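Aminopeptidase (Aneurinibacillus sp. AM-1, PDB 5IB9) probably acts as a zinc-dependent aminopeptidase, removing residues from the N-terminus of peptides, and carries a protease-associated domain beside its M28 peptidase domain. Local coordinates at residues 39-44 / 227-232; 95-100 / 141-146; 117-122 / 176-181; 221-226 / 394-399; 296-301 / 390-395. All coordinates share one frame; numbering follows the deposited sequence.

Interaction 1: 39-44 / 227-232; sequences KAVRYI and SHHDSV. With ZN (zinc ion), chain C.
His229 lies against Val41 and Ile44 of helix 35-50 where strand 222-228 of the M28 peptidase domain ends beside the dinuclear zinc site. The contact across the segments is apolar. Val41 offers its CG2 branch over one face of the imidazole: this CH-pi contact has the methyl carbon 4.0 Å from the centroid of the His229 ring, 27° off the ring normal, with CE1 and NE2 beneath it. From the next turn of the helix, Ile44 reaches the root of the same side chain, its CD1 lying 3.6 Å from His229 CB and slanting toward the ring at CD2. Ala40 adds a looser touch, its CB 4.4 Å from the carbonyl oxygen of His229, which accepts a hydrogen bond from Arg30. With CG placed between its own backbone N and carbonyl carbon (chi1 52°), His229 turns its ring so that one face lies under Val41 CG2. An alanine at His229 would remove the ring and is likely to leave a gap beneath Val41 CG2, with that methyl and Ile44 CD1 lacking the ring they pack on. Thr268 of strand 263-269 and Val245 of helix 238-256 close in around His229 as well.

The polar and metal contacts belong to the preceding residue, whose side chain leaves the strand on the side away from the helix. In His228, ND1 shares its N-H weakly between the backbone O and OD1 of Asp230, while at the other ring nitrogen NE2 binds the zinc ion at 2.0 Å.

Interaction 2: 95-100 / 141-146; sequences AELVYV and AVIIYN
Tyr99 and Tyr145 meet near the ends of strands 91-99 and 141-145, their side chains crossing at about a right angle. From CB, the Tyr99 side chain extends with CG anti to its backbone N (chi1 173°), which swings the ring across toward strand 141-145. CD1 comes within 4.2 Å of Tyr145 OH; one atom further on, CE1 makes the closest approach, 3.3 Å from the same hydroxyl oxygen, and also lies 4.2 Å from Tyr145 CE2. Beyond it CZ passes 3.9 Å from Tyr145 OH, and Tyr99 OH ends at that distance too, too far for the two hydroxyls to bond. On the Tyr145 side, CE1 of Tyr99 arrives at the ring edge, near its plane. Both strands belong to the protease-associated (PA) domain, where strand 117-121 runs between them, parallel to each; the side chains therefore meet above that middle strand, beneath helix 171-182. A serine in place of Tyr99 would probably leave the hydroxyl end of Tyr145 without its aromatic neighbour and open a gap under the helix. Two residues earlier in each strand, Leu97 and Ile143 also cross at about a right angle and touch end methyl to end methyl, CD1 to CD1 at 3.8 Å.

Interaction 3: 117-122 / 176-181; sequences IALIQR and ALAANL
Leu119 presses a single methyl, CD2, into helix 171-182 from the strand below, and every contact between the two segments passes through it. The tight part lies around this carbon. Leu181 CD1 is nearest, 3.7 Å from Leu119 CD2, the two leucines meeting aslant by their end methyls. Next comes the helix backbone itself, with Ala178 N 3.8 Å from Leu119 CD2, followed by Leu177 CB, 3.9 Å from the same methyl. Ala178 CB is a little further off, 4.2 Å from Leu119 CD2. The methyl thus rests among residues of two successive turns, and the small alanine lets it come down to the main chain. An extended first torsion in Leu119, chi1 -174°, with CG opposite the backbone N, carries the branch up to the helix.

The rest is looser. Leu177 gives only its CB here, and its side chain also packs on Ile187 of strand 187-210. Ala176 is exposed and Ala179 and Asn180 are partly exposed on the outer side of the helix, while Gln121, also partly exposed, stays clear of it.

In the PA domain the helix runs steeply across the strand, at 115° between their N-to-C directions and 9.6 Å from it at closest approach. Strands 91-99 and 141-145 flank strand 117-121 in parallel, and the helix covers all three: Leu181 reaches Leu97 and Tyr99, Ala178 packs on Tyr99 and Tyr145, and Ile143 lies beside Leu119.

Interaction 4: 221-226 / 394-399; sequences DIIIIG and SAVYQA
Ile223 meets Ala399, and Ile225 meets Val396, because both isoleucines set CG1 opposite the carbonyl carbon and then part company. Ile223 runs on extended, with chi2 at 175°, and lays CD1 3.7 Å from Ala399 CB; the same methyl stands 4.1 Å from the carbonyl oxygen of Val396. Ile225 bends at its second torsion, chi2 90°, and it is the CG1 carbon that faces the helix, 4.0 Å from Val396 CG2, the two side chains reaching toward each other tip to tip. That valine methyl also faces Ile223 CG2, at a more distant 4.3 Å.

Strand 222-228 and helix 382-400 run almost antiparallel here, 168° between the short segments, in the strand-and-helix core of the M28 peptidase domain. From strand 263-269, Leu264 packs on Ile223 and Val396, and Phe266 on Ile225.

At the partly exposed end of the strand a water lies 2.8 Å from Asp221 OD2 and may bond weakly to the carbonyl oxygen of Ala399. The buried interface itself consists of branched aliphatic carbons and an alanine methyl, so its hold rests on close packing and exclusion of water, with polar bridging confined to the margin.

Interaction 5: 296-301 / 390-395; sequences GMFQLD and DIVGSA. With ZN (zinc ion), chain C; ZN (zinc ion), chain D; BES (2-(3-amino-2-hydroxy-4-phenyl-butyrylamino)-4-methyl-pentanoic acid), chain H.
In the M28 peptidase core, strand 294-300 leads into the zinc and inhibitor site at Asp301, and helix 382-400 packs on one side of it through Phe298 and Leu300. The two elements run nearly antiparallel, at 169° over the short segments. Val392 divides its two methyls between the strand residues: CG1 lies 3.9 Å from Phe298 CD1, and CG2 lies 3.9 Å from Leu300 CD2, the side chains sliding past one another in opposite directions. One turn later Ala395 CB approaches CE1 of the Phe298 ring obliquely, at 3.7 Å. Phe298 sets CG opposite its carbonyl carbon, chi1 -63°, bringing CD1 to Val392 and CE1 to Ala395. Within the helix, Ser394 OG and Ser394 N both donate to the carbonyl oxygen of Asp390, tying that serine back by one turn.

Each segment also carries a metal ligand, well apart from the other. Asp390 OD2 binds a separate zinc ion, remote from the inhibitor and shared with Asp386 and waters, while its OD1 is hydrogen-bonded to Thr13. At the strand end the carboxylate of Asp301 grips one of the two active-site zinc ions with both oxygens, OD1 at 2.1 Å and OD2 at 2.3 Å, and OD2 lies 3.0 Å from the inhibitor amine N2.

Interactions 4 and 5 lie about 7 Å apart between centres and share Ser394 and Ala395: helix 382-400 packs on neighbouring strands 222-228 and 294-300, joined by probable hydrogen bonds such as Gly226 O to Leu300 N, 2.7 Å. Interaction 1 continues strand 222-228 to its end, where His228 meets Asp301 of interaction 5 at one zinc ion, so interactions 1 and 5 reach the inhibitor-bound site, while the side chain of Ile225 in interaction 4 stays about 11 Å from that of Asp301. Interactions 2 and 3, centres about 6 Å apart, belong together in the PA domain, joined by probable hydrogen bonds such as Ile143 N to Ala118 O, 2.8 Å. Interaction 2 is about 45 Å from interaction 5 between centres.

Interaction 1: 39-44 / 227-232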
# COMPACT_ATOMS: atom_id res chain seq x y z
N LYS A 39 20.91 3.90 -9.55
CA LYS A 39 22.11 4.63 -9.43
C LYS A 39 21.97 5.96 -8.65
O LYS A 39 22.84 6.40 -7.87
CB LYS A 39 22.63 4.87 -10.87
CG LYS A 39 23.77 5.85 -10.90
CD LYS A 39 24.11 6.42 -12.38
CE LYS A 39 24.32 5.24 -13.24
NZ LYS A 39 24.35 5.69 -14.70
N ALA A 40 20.85 6.63 -8.91
CA ALA A 40 20.59 7.89 -8.20
C ALA A 40 20.43 7.66 -6.67
O ALA A 40 20.90 8.43 -5.83
CB ALA A 40 19.32 8.59 -8.78
N VAL A 41 19.62 6.61 -6.39
CA VAL A 41 19.42 6.22 -4.96
C VAL A 41 20.78 6.00 -4.28
O VAL A 41 21.02 6.53 -3.18
CB VAL A 41 18.53 4.97 -4.90
CG1 VAL A 41 18.70 4.28 -3.55
CG2 VAL A 41 17.14 5.36 -5.24
N ARG A 42 21.70 5.25 -4.95
CA ARG A 42 22.97 5.03 -4.35
C ARG A 42 23.74 6.30 -4.18
O ARG A 42 24.49 6.51 -3.19
CB ARG A 42 23.76 4.04 -5.21
CG ARG A 42 23.24 2.63 -5.09
CD ARG A 42 24.06 1.98 -4.00
NE ARG A 42 23.23 2.04 -2.82
CZ ARG A 42 22.23 1.21 -2.58
NH1 ARG A 42 21.96 0.29 -3.49
NH2 ARG A 42 21.53 1.31 -1.42
N TYR A 43 23.71 7.19 -5.19
CA TYR A 43 24.44 8.43 -5.15
C TYR A 43 23.95 9.29 -4.00
O TYR A 43 24.76 9.91 -3.24
CB TYR A 43 24.29 9.12 -6.51
CG TYR A 43 24.98 10.48 -6.55
CD1 TYR A 43 26.34 10.62 -6.88
CD2 TYR A 43 24.25 11.67 -6.24
CE1 TYR A 43 26.97 11.91 -6.93
CE2 TYR A 43 24.85 12.94 -6.26
CZ TYR A 43 26.19 13.04 -6.70
OH TYR A 43 26.77 14.29 -6.77
N ILE A 44 22.60 9.45 -3.96
CA ILE A 44 21.92 10.24 -2.89
C ILE A 44 22.30 9.72 -1.50
O ILE A 44 22.75 10.52 -0.64
CB ILE A 44 20.43 10.34 -3.16
CG1 ILE A 44 20.29 11.18 -4.45
CG2 ILE A 44 19.73 11.07 -1.96
CD1 ILE A 44 18.91 11.00 -5.09
N SER A 227 12.02 15.86 -1.91
CA SER A 227 12.14 16.04 -3.39
C SER A 227 11.97 14.67 -3.94
O SER A 227 11.88 13.69 -3.20
CB SER A 227 13.52 16.67 -3.78
OG SER A 227 14.55 15.87 -3.14
N HIS A 228 11.90 14.55 -5.26
CA HIS A 228 11.85 13.21 -5.91
C HIS A 228 13.02 13.00 -6.86
O HIS A 228 13.49 13.96 -7.51
CB HIS A 228 10.48 12.95 -6.66
CG HIS A 228 10.21 13.83 -7.87
ND1 HIS A 228 10.52 13.39 -9.17
CD2 HIS A 228 9.53 14.97 -7.98
CE1 HIS A 228 10.08 14.35 -10.02
NE2 HIS A 228 9.51 15.31 -9.32
N HIS A 229 13.49 11.76 -6.87
CA HIS A 229 14.71 11.45 -7.66
C HIS A 229 14.51 10.76 -8.98
O HIS A 229 15.49 10.57 -9.65
CB HIS A 229 15.75 10.69 -6.78
CG HIS A 229 15.20 9.48 -6.08
ND1 HIS A 229 14.57 8.38 -6.60
CD2 HIS A 229 15.21 9.31 -4.73
CE1 HIS A 229 14.21 7.55 -5.60
NE2 HIS A 229 14.64 8.11 -4.47
N ASP A 230 13.26 10.52 -9.33
CA ASP A 230 12.97 9.96 -10.68
C ASP A 230 12.56 11.09 -11.64
O ASP A 230 12.20 12.21 -11.22
CB ASP A 230 11.82 8.97 -10.60
CG ASP A 230 10.49 9.55 -10.17
OD1 ASP A 230 10.40 10.36 -9.18
OD2 ASP A 230 9.48 9.23 -10.83
N SER A 231 12.71 10.71 -12.93
CA SER A 231 12.23 11.66 -13.97
C SER A 231 11.42 10.89 -14.99
O SER A 231 11.33 9.69 -14.92
CB SER A 231 13.40 12.40 -14.65
OG SER A 231 14.15 11.47 -15.44
N VAL A 232 10.70 11.63 -15.83
CA VAL A 232 9.91 10.89 -16.88
C VAL A 232 10.80 10.34 -18.00
O VAL A 232 11.95 10.77 -18.18
CB VAL A 232 8.84 11.83 -17.49
CG1 VAL A 232 7.84 12.26 -16.37
CG2 VAL A 232 9.41 13.02 -18.27
ZN ZN C . 8.70 16.92 -10.25

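Interaction 2: 95-100 / 141-146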
# COMPACT_ATOMS: atom_id res chain seq x y z
N ALA A 95 -14.98 -2.13 -34.96
CA ALA A 95 -16.37 -2.12 -34.54
C ALA A 95 -16.98 -0.76 -34.65
O ALA A 95 -16.29 0.19 -34.96
CB ALA A 95 -16.55 -2.62 -33.12
N GLU A 96 -18.30 -0.69 -34.42
CA GLU A 96 -19.00 0.59 -34.51
C GLU A 96 -18.48 1.56 -33.44
O GLU A 96 -18.19 1.14 -32.33
CB GLU A 96 -20.50 0.42 -34.32
CG GLU A 96 -21.22 1.70 -34.69
CD GLU A 96 -22.69 1.66 -34.40
OE1 GLU A 96 -23.23 0.62 -33.96
OE2 GLU A 96 -23.33 2.69 -34.61
N LEU A 97 -18.31 2.81 -33.82
CA LEU A 97 -17.93 3.93 -32.91
C LEU A 97 -19.13 4.65 -32.38
O LEU A 97 -19.99 5.08 -33.16
CB LEU A 97 -16.96 4.85 -33.69
CG LEU A 97 -16.38 6.00 -32.87
CD1 LEU A 97 -15.31 5.38 -31.92
CD2 LEU A 97 -15.76 7.07 -33.83
N VAL A 98 -19.21 4.81 -31.06
CA VAL A 98 -20.38 5.37 -30.39
C VAL A 98 -19.92 6.49 -29.50
O VAL A 98 -19.07 6.27 -28.59
CB VAL A 98 -21.17 4.33 -29.49
CG1 VAL A 98 -22.42 4.96 -28.91
CG2 VAL A 98 -21.51 3.09 -30.30
N TYR A 99 -20.47 7.67 -29.76
CA TYR A 99 -20.20 8.86 -28.93
C TYR A 99 -20.95 8.80 -27.62
O TYR A 99 -22.18 8.68 -27.59
CB TYR A 99 -20.56 10.12 -29.70
CG TYR A 99 -20.49 11.41 -28.91
CD1 TYR A 99 -19.26 11.84 -28.35
CD2 TYR A 99 -21.63 12.16 -28.70
CE1 TYR A 99 -19.18 13.04 -27.62
CE2 TYR A 99 -21.57 13.37 -27.99
CZ TYR A 99 -20.33 13.80 -27.46
OH TYR A 99 -20.30 14.98 -26.77
N VAL A 100 -20.20 8.89 -26.51
CA VAL A 100 -20.86 8.83 -25.21
C VAL A 100 -20.52 10.04 -24.34
O VAL A 100 -20.42 9.90 -23.12
CB VAL A 100 -20.57 7.54 -24.42
CG1 VAL A 100 -21.16 6.32 -25.16
CG2 VAL A 100 -19.08 7.40 -24.18
N ALA A 141 -12.97 -1.05 -26.75
CA ALA A 141 -11.91 -0.07 -26.73
C ALA A 141 -12.51 1.31 -26.56
O ALA A 141 -13.71 1.50 -26.74
CB ALA A 141 -11.06 -0.16 -28.02
N VAL A 142 -11.67 2.27 -26.23
CA VAL A 142 -12.10 3.65 -25.93
C VAL A 142 -11.16 4.58 -26.67
O VAL A 142 -9.95 4.39 -26.71
CB VAL A 142 -12.08 3.96 -24.42
CG1 VAL A 142 -12.23 5.34 -24.22
CG2 VAL A 142 -13.16 3.13 -23.71
N ILE A 143 -11.75 5.56 -27.37
CA ILE A 143 -10.98 6.65 -27.96
C ILE A 143 -11.36 7.93 -27.23
O ILE A 143 -12.54 8.33 -27.13
CB ILE A 143 -11.25 6.82 -29.46
CG1 ILE A 143 -10.79 5.61 -30.24
CG2 ILE A 143 -10.62 8.14 -29.99
CD1 ILE A 143 -11.48 5.51 -31.64
N ILE A 144 -10.36 8.56 -26.58
CA ILE A 144 -10.62 9.76 -25.85
C ILE A 144 -10.07 10.93 -26.68
O ILE A 144 -8.96 10.85 -27.26
CB ILE A 144 -10.00 9.72 -24.41
CG1 ILE A 144 -10.57 8.55 -23.61
CG2 ILE A 144 -10.36 11.02 -23.73
CD1 ILE A 144 -9.93 8.34 -22.30
N TYR A 145 -10.86 11.99 -26.83
CA TYR A 145 -10.37 13.12 -27.61
C TYR A 145 -10.16 14.39 -26.77
O TYR A 145 -10.89 14.66 -25.77
CB TYR A 145 -11.23 13.40 -28.85
CG TYR A 145 -12.66 13.83 -28.62
CD1 TYR A 145 -13.02 15.17 -28.71
CD2 TYR A 145 -13.70 12.88 -28.44
CE1 TYR A 145 -14.35 15.58 -28.56
CE2 TYR A 145 -15.05 13.28 -28.27
CZ TYR A 145 -15.37 14.64 -28.38
OH TYR A 145 -16.68 15.09 -28.21
N ASN A 146 -9.16 15.14 -27.20
CA ASN A 146 -8.65 16.28 -26.39
C ASN A 146 -9.64 17.43 -26.20
O ASN A 146 -10.60 17.63 -26.99
CB ASN A 146 -7.29 16.77 -26.92
CG ASN A 146 -6.37 17.26 -25.80
OD1 ASN A 146 -6.79 17.44 -24.64
ND2 ASN A 146 -5.12 17.50 -26.16

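Interaction 3: 117-122 / 176-181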
# COMPACT_ATOMS: atom_id res chain seq x y z
N ILE A 117 -16.83 0.60 -29.83
CA ILE A 117 -15.68 1.41 -29.39
C ILE A 117 -16.30 2.70 -28.93
O ILE A 117 -17.14 3.26 -29.65
CB ILE A 117 -14.71 1.68 -30.56
CG1 ILE A 117 -14.07 0.37 -30.99
CG2 ILE A 117 -13.62 2.65 -30.15
CD1 ILE A 117 -13.41 0.49 -32.36
N ALA A 118 -15.98 3.17 -27.70
CA ALA A 118 -16.55 4.42 -27.22
C ALA A 118 -15.71 5.61 -27.61
O ALA A 118 -14.51 5.54 -27.53
CB ALA A 118 -16.70 4.38 -25.73
N LEU A 119 -16.34 6.69 -28.08
CA LEU A 119 -15.67 7.97 -28.31
C LEU A 119 -16.07 8.86 -27.17
O LEU A 119 -17.27 9.06 -26.91
CB LEU A 119 -16.19 8.60 -29.61
CG LEU A 119 -15.44 9.88 -30.02
CD1 LEU A 119 -13.98 9.69 -30.52
CD2 LEU A 119 -16.26 10.58 -31.14
N ILE A 120 -15.06 9.42 -26.49
CA ILE A 120 -15.33 10.09 -25.24
C ILE A 120 -14.47 11.33 -25.25
O ILE A 120 -13.29 11.29 -25.69
CB ILE A 120 -14.85 9.25 -24.02
CG1 ILE A 120 -15.48 7.85 -23.99
CG2 ILE A 120 -15.19 10.01 -22.75
CD1 ILE A 120 -15.09 6.97 -22.74
N GLN A 121 -15.10 12.41 -24.79
CA GLN A 121 -14.52 13.72 -24.78
C GLN A 121 -13.81 13.88 -23.43
O GLN A 121 -14.38 13.54 -22.38
CB GLN A 121 -15.61 14.79 -24.89
CG GLN A 121 -15.16 16.17 -24.45
CD GLN A 121 -15.98 17.30 -25.07
OE1 GLN A 121 -15.48 18.00 -25.99
NE2 GLN A 121 -17.21 17.48 -24.60
N ARG A 122 -12.58 14.39 -23.49
CA ARG A 122 -11.81 14.73 -22.27
C ARG A 122 -12.59 15.73 -21.43
O ARG A 122 -13.17 16.69 -21.98
CB ARG A 122 -10.46 15.33 -22.66
CG ARG A 122 -9.57 15.78 -21.44
CD ARG A 122 -8.16 16.04 -21.92
NE ARG A 122 -7.32 16.67 -20.89
CZ ARG A 122 -6.09 17.10 -21.11
NH1 ARG A 122 -5.42 17.68 -20.12
NH2 ARG A 122 -5.50 16.96 -22.30
N ALA A 176 -14.73 16.48 -34.69
CA ALA A 176 -15.27 16.27 -36.01
C ALA A 176 -16.03 14.93 -36.02
O ALA A 176 -17.17 14.84 -36.56
CB ALA A 176 -14.16 16.25 -37.03
N LEU A 177 -15.39 13.89 -35.46
CA LEU A 177 -16.05 12.59 -35.29
C LEU A 177 -17.31 12.73 -34.45
O LEU A 177 -18.40 12.16 -34.82
CB LEU A 177 -15.06 11.53 -34.73
CG LEU A 177 -14.11 10.90 -35.75
CD1 LEU A 177 -12.92 10.22 -34.98
CD2 LEU A 177 -14.76 9.91 -36.65
N ALA A 178 -17.23 13.47 -33.35
CA ALA A 178 -18.38 13.62 -32.47
C ALA A 178 -19.48 14.34 -33.25
O ALA A 178 -20.63 14.02 -33.04
CB ALA A 178 -18.03 14.38 -31.21
N ALA A 179 -19.12 15.32 -34.11
CA ALA A 179 -20.13 16.10 -34.85
C ALA A 179 -20.89 15.12 -35.78
O ALA A 179 -22.15 15.11 -35.78
CB ALA A 179 -19.47 17.29 -35.69
N ASN A 180 -20.13 14.35 -36.54
CA ASN A 180 -20.71 13.37 -37.48
C ASN A 180 -21.58 12.35 -36.78
O ASN A 180 -22.67 12.00 -37.24
CB ASN A 180 -19.64 12.73 -38.34
CG ASN A 180 -18.93 13.76 -39.21
OD1 ASN A 180 -19.19 14.95 -39.08
ND2 ASN A 180 -18.04 13.31 -40.09
N LEU A 181 -21.13 11.87 -35.63
CA LEU A 181 -22.00 10.94 -34.87
C LEU A 181 -23.29 11.60 -34.41
O LEU A 181 -24.38 11.03 -34.49
CB LEU A 181 -21.25 10.27 -33.67
CG LEU A 181 -20.09 9.44 -34.26
CD1 LEU A 181 -19.01 9.13 -33.16
CD2 LEU A 181 -20.55 8.09 -34.85

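Interaction 4: 221-226 / 394-399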
# COMPACT_ATOMS: atom_id res chain seq x y z
N ASP A 221 9.30 18.09 17.94
CA ASP A 221 8.77 18.38 16.60
C ASP A 221 9.65 17.73 15.52
O ASP A 221 10.84 17.44 15.71
CB ASP A 221 8.82 19.87 16.31
CG ASP A 221 7.96 20.73 17.25
OD1 ASP A 221 7.03 20.17 17.94
OD2 ASP A 221 8.10 21.99 17.19
N ILE A 222 9.01 17.42 14.38
CA ILE A 222 9.69 16.92 13.18
C ILE A 222 9.35 17.82 11.97
O ILE A 222 8.22 18.24 11.83
CB ILE A 222 9.16 15.49 12.81
CG1 ILE A 222 9.41 14.53 14.01
CG2 ILE A 222 9.93 14.91 11.63
CD1 ILE A 222 8.52 13.20 13.81
N ILE A 223 10.36 18.09 11.14
CA ILE A 223 10.15 18.74 9.83
C ILE A 223 10.73 17.77 8.78
O ILE A 223 11.79 17.23 8.94
CB ILE A 223 10.89 20.08 9.73
CG1 ILE A 223 10.13 20.99 10.62
CG2 ILE A 223 10.71 20.55 8.31
CD1 ILE A 223 10.78 22.41 10.78
N ILE A 224 9.95 17.58 7.69
CA ILE A 224 10.36 16.80 6.46
C ILE A 224 10.68 17.76 5.35
O ILE A 224 9.94 18.76 5.13
CB ILE A 224 9.26 15.85 6.06
CG1 ILE A 224 8.96 14.85 7.22
CG2 ILE A 224 9.65 15.10 4.86
CD1 ILE A 224 7.75 13.94 6.94
N ILE A 225 11.88 17.54 4.76
CA ILE A 225 12.25 18.31 3.49
C ILE A 225 12.37 17.24 2.46
O ILE A 225 13.22 16.33 2.61
CB ILE A 225 13.57 19.04 3.72
CG1 ILE A 225 13.55 20.02 4.95
CG2 ILE A 225 13.96 19.84 2.47
CD1 ILE A 225 13.98 19.31 6.28
N GLY A 226 11.58 17.37 1.42
CA GLY A 226 11.51 16.30 0.38
C GLY A 226 11.76 16.83 -1.05
O GLY A 226 11.63 18.03 -1.34
N SER A 394 16.32 28.79 5.53
CA SER A 394 15.99 29.75 6.63
C SER A 394 14.62 29.54 7.23
O SER A 394 14.48 29.72 8.45
CB SER A 394 16.08 31.19 6.13
OG SER A 394 17.48 31.38 5.74
N ALA A 395 13.65 29.09 6.39
CA ALA A 395 12.30 28.77 6.89
C ALA A 395 12.39 27.57 7.84
O ALA A 395 11.82 27.64 8.95
CB ALA A 395 11.31 28.45 5.76
N VAL A 396 13.14 26.55 7.42
CA VAL A 396 13.27 25.38 8.27
C VAL A 396 14.04 25.77 9.57
O VAL A 396 13.64 25.39 10.67
CB VAL A 396 13.98 24.27 7.55
CG1 VAL A 396 14.46 23.12 8.53
CG2 VAL A 396 13.06 23.68 6.42
N TYR A 397 15.11 26.55 9.39
CA TYR A 397 15.91 26.84 10.60
C TYR A 397 15.21 27.79 11.51
O TYR A 397 15.50 27.83 12.73
CB TYR A 397 17.19 27.50 10.10
CG TYR A 397 18.24 27.71 11.17
CD1 TYR A 397 18.77 26.61 11.83
CD2 TYR A 397 18.71 28.95 11.42
CE1 TYR A 397 19.85 26.77 12.79
CE2 TYR A 397 19.74 29.12 12.39
CZ TYR A 397 20.26 28.06 13.06
OH TYR A 397 21.31 28.29 14.04
N GLN A 398 14.26 28.59 11.01
CA GLN A 398 13.49 29.43 11.93
C GLN A 398 12.84 28.53 13.03
O GLN A 398 12.73 28.92 14.19
CB GLN A 398 12.38 30.17 11.21
CG GLN A 398 11.50 31.13 12.12
CD GLN A 398 10.82 32.21 11.35
OE1 GLN A 398 11.21 32.54 10.20
NE2 GLN A 398 9.75 32.78 11.92
N ALA A 399 12.40 27.33 12.64
CA ALA A 399 11.86 26.37 13.65
C ALA A 399 13.01 25.52 14.20
O ALA A 399 13.06 25.31 15.48
CB ALA A 399 10.76 25.44 12.97
O HOH W 1 10.29 23.43 16.08

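Interaction 5: 296-301 / 390-395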
# COMPACT_ATOMS: atom_id res chain seq x y z
N GLY A 296 5.73 20.34 9.78
CA GLY A 296 5.72 20.86 8.42
C GLY A 296 6.48 19.91 7.47
O GLY A 296 7.46 19.25 7.88
N MET A 297 6.04 19.90 6.23
CA MET A 297 6.72 19.16 5.19
C MET A 297 6.89 20.15 4.04
O MET A 297 5.94 20.76 3.53
CB MET A 297 5.91 17.89 4.72
CG MET A 297 6.64 16.98 3.67
SD MET A 297 6.35 17.59 2.03
CE MET A 297 7.51 16.51 1.19
N PHE A 298 8.17 20.37 3.69
CA PHE A 298 8.63 21.25 2.56
C PHE A 298 8.97 20.38 1.39
O PHE A 298 9.87 19.59 1.46
CB PHE A 298 9.85 22.04 2.96
CG PHE A 298 9.64 23.02 4.10
CD1 PHE A 298 9.74 24.42 3.80
CD2 PHE A 298 9.39 22.63 5.42
CE1 PHE A 298 9.58 25.34 4.81
CE2 PHE A 298 9.22 23.59 6.44
CZ PHE A 298 9.32 24.93 6.15
N GLN A 299 8.23 20.49 0.29
CA GLN A 299 8.52 19.76 -0.95
C GLN A 299 9.22 20.62 -2.01
O GLN A 299 8.76 21.76 -2.25
CB GLN A 299 7.22 19.20 -1.53
CG GLN A 299 7.42 18.57 -2.93
CD GLN A 299 8.21 17.23 -2.90
OE1 GLN A 299 8.59 16.73 -1.88
NE2 GLN A 299 8.38 16.59 -4.04
N LEU A 300 10.38 20.18 -2.48
CA LEU A 300 11.17 21.01 -3.47
C LEU A 300 11.08 20.27 -4.80
O LEU A 300 11.56 19.14 -4.96
CB LEU A 300 12.64 20.98 -2.98
CG LEU A 300 12.91 21.61 -1.59
CD1 LEU A 300 14.22 21.15 -1.13
CD2 LEU A 300 13.13 23.13 -1.95
N ASP A 301 10.38 20.91 -5.74
CA ASP A 301 10.22 20.26 -7.12
C ASP A 301 10.26 21.41 -8.13
O ASP A 301 9.37 22.27 -8.09
CB ASP A 301 8.89 19.59 -7.12
CG ASP A 301 8.70 18.52 -8.26
OD1 ASP A 301 9.57 18.48 -9.14
OD2 ASP A 301 7.82 17.64 -8.24
N ASP A 390 18.45 29.23 0.24
CA ASP A 390 18.46 30.19 1.37
C ASP A 390 17.08 30.32 1.98
O ASP A 390 16.94 30.41 3.17
CB ASP A 390 18.93 31.56 0.79
CG ASP A 390 20.34 31.58 0.43
OD1 ASP A 390 21.13 30.77 0.89
OD2 ASP A 390 20.66 32.48 -0.37
N ILE A 391 16.02 30.44 1.16
CA ILE A 391 14.66 30.67 1.67
C ILE A 391 14.13 29.40 2.45
O ILE A 391 13.62 29.51 3.60
CB ILE A 391 13.74 31.09 0.59
CG1 ILE A 391 14.02 32.55 0.13
CG2 ILE A 391 12.27 30.99 1.00
CD1 ILE A 391 13.42 32.94 -1.24
N VAL A 392 14.24 28.23 1.81
CA VAL A 392 13.71 27.00 2.42
C VAL A 392 14.59 26.71 3.67
O VAL A 392 14.07 26.33 4.68
CB VAL A 392 13.62 25.89 1.40
CG1 VAL A 392 13.29 24.52 2.10
CG2 VAL A 392 12.51 26.19 0.45
N GLY A 393 15.89 26.84 3.49
CA GLY A 393 16.71 26.52 4.68
C GLY A 393 16.45 27.48 5.83
O GLY A 393 16.46 27.04 6.99
N SER A 394 16.32 28.79 5.53
CA SER A 394 15.99 29.75 6.63
C SER A 394 14.62 29.54 7.23
O SER A 394 14.48 29.72 8.45
CB SER A 394 16.08 31.19 6.13
OG SER A 394 17.48 31.38 5.74
N ALA A 395 13.65 29.09 6.39
CA ALA A 395 12.30 28.77 6.89
C ALA A 395 12.39 27.57 7.84
O ALA A 395 11.82 27.64 8.95
CB ALA A 395 11.31 28.45 5.76
ZN ZN C . 8.70 16.92 -10.25
ZN ZN D . 22.47 32.83 -1.02
N2 BES H . 6.95 18.69 -10.89
C1 BES H . 5.76 18.04 -11.43
C6 BES H . 4.53 18.77 -10.90
C7 BES H . 4.24 20.18 -11.42
C8 BES H . 4.46 20.56 -12.77
C12 BES H . 3.70 21.11 -10.51
C9 BES H . 4.13 21.87 -13.17
C11 BES H . 3.38 22.43 -10.92
C10 BES H . 3.61 22.80 -12.25
C2 BES H . 5.75 16.56 -11.03
O2 BES H . 7.10 16.18 -11.32
C3 BES H . 4.81 15.90 -11.97
O3 BES H . 5.11 15.86 -13.16
N1 BES H . 3.68 15.48 -11.50
C4 BES H . 2.69 14.90 -12.41
C13 BES H . 1.54 14.53 -11.48
C14 BES H . 1.89 13.47 -10.44
C15 BES H . 0.56 13.19 -9.74
C16 BES H . 2.55 12.20 -10.99
C5 BES H . 2.10 15.91 -13.38
O1 BES H . 1.50 15.48 -14.41
O4 BES H . 2.17 17.13 -13.19
O HOH W 2 24.02 32.26 -0.24
O HOH W 3 22.66 34.76 -1.81
O HOH W 4 22.41 35.19 -0.61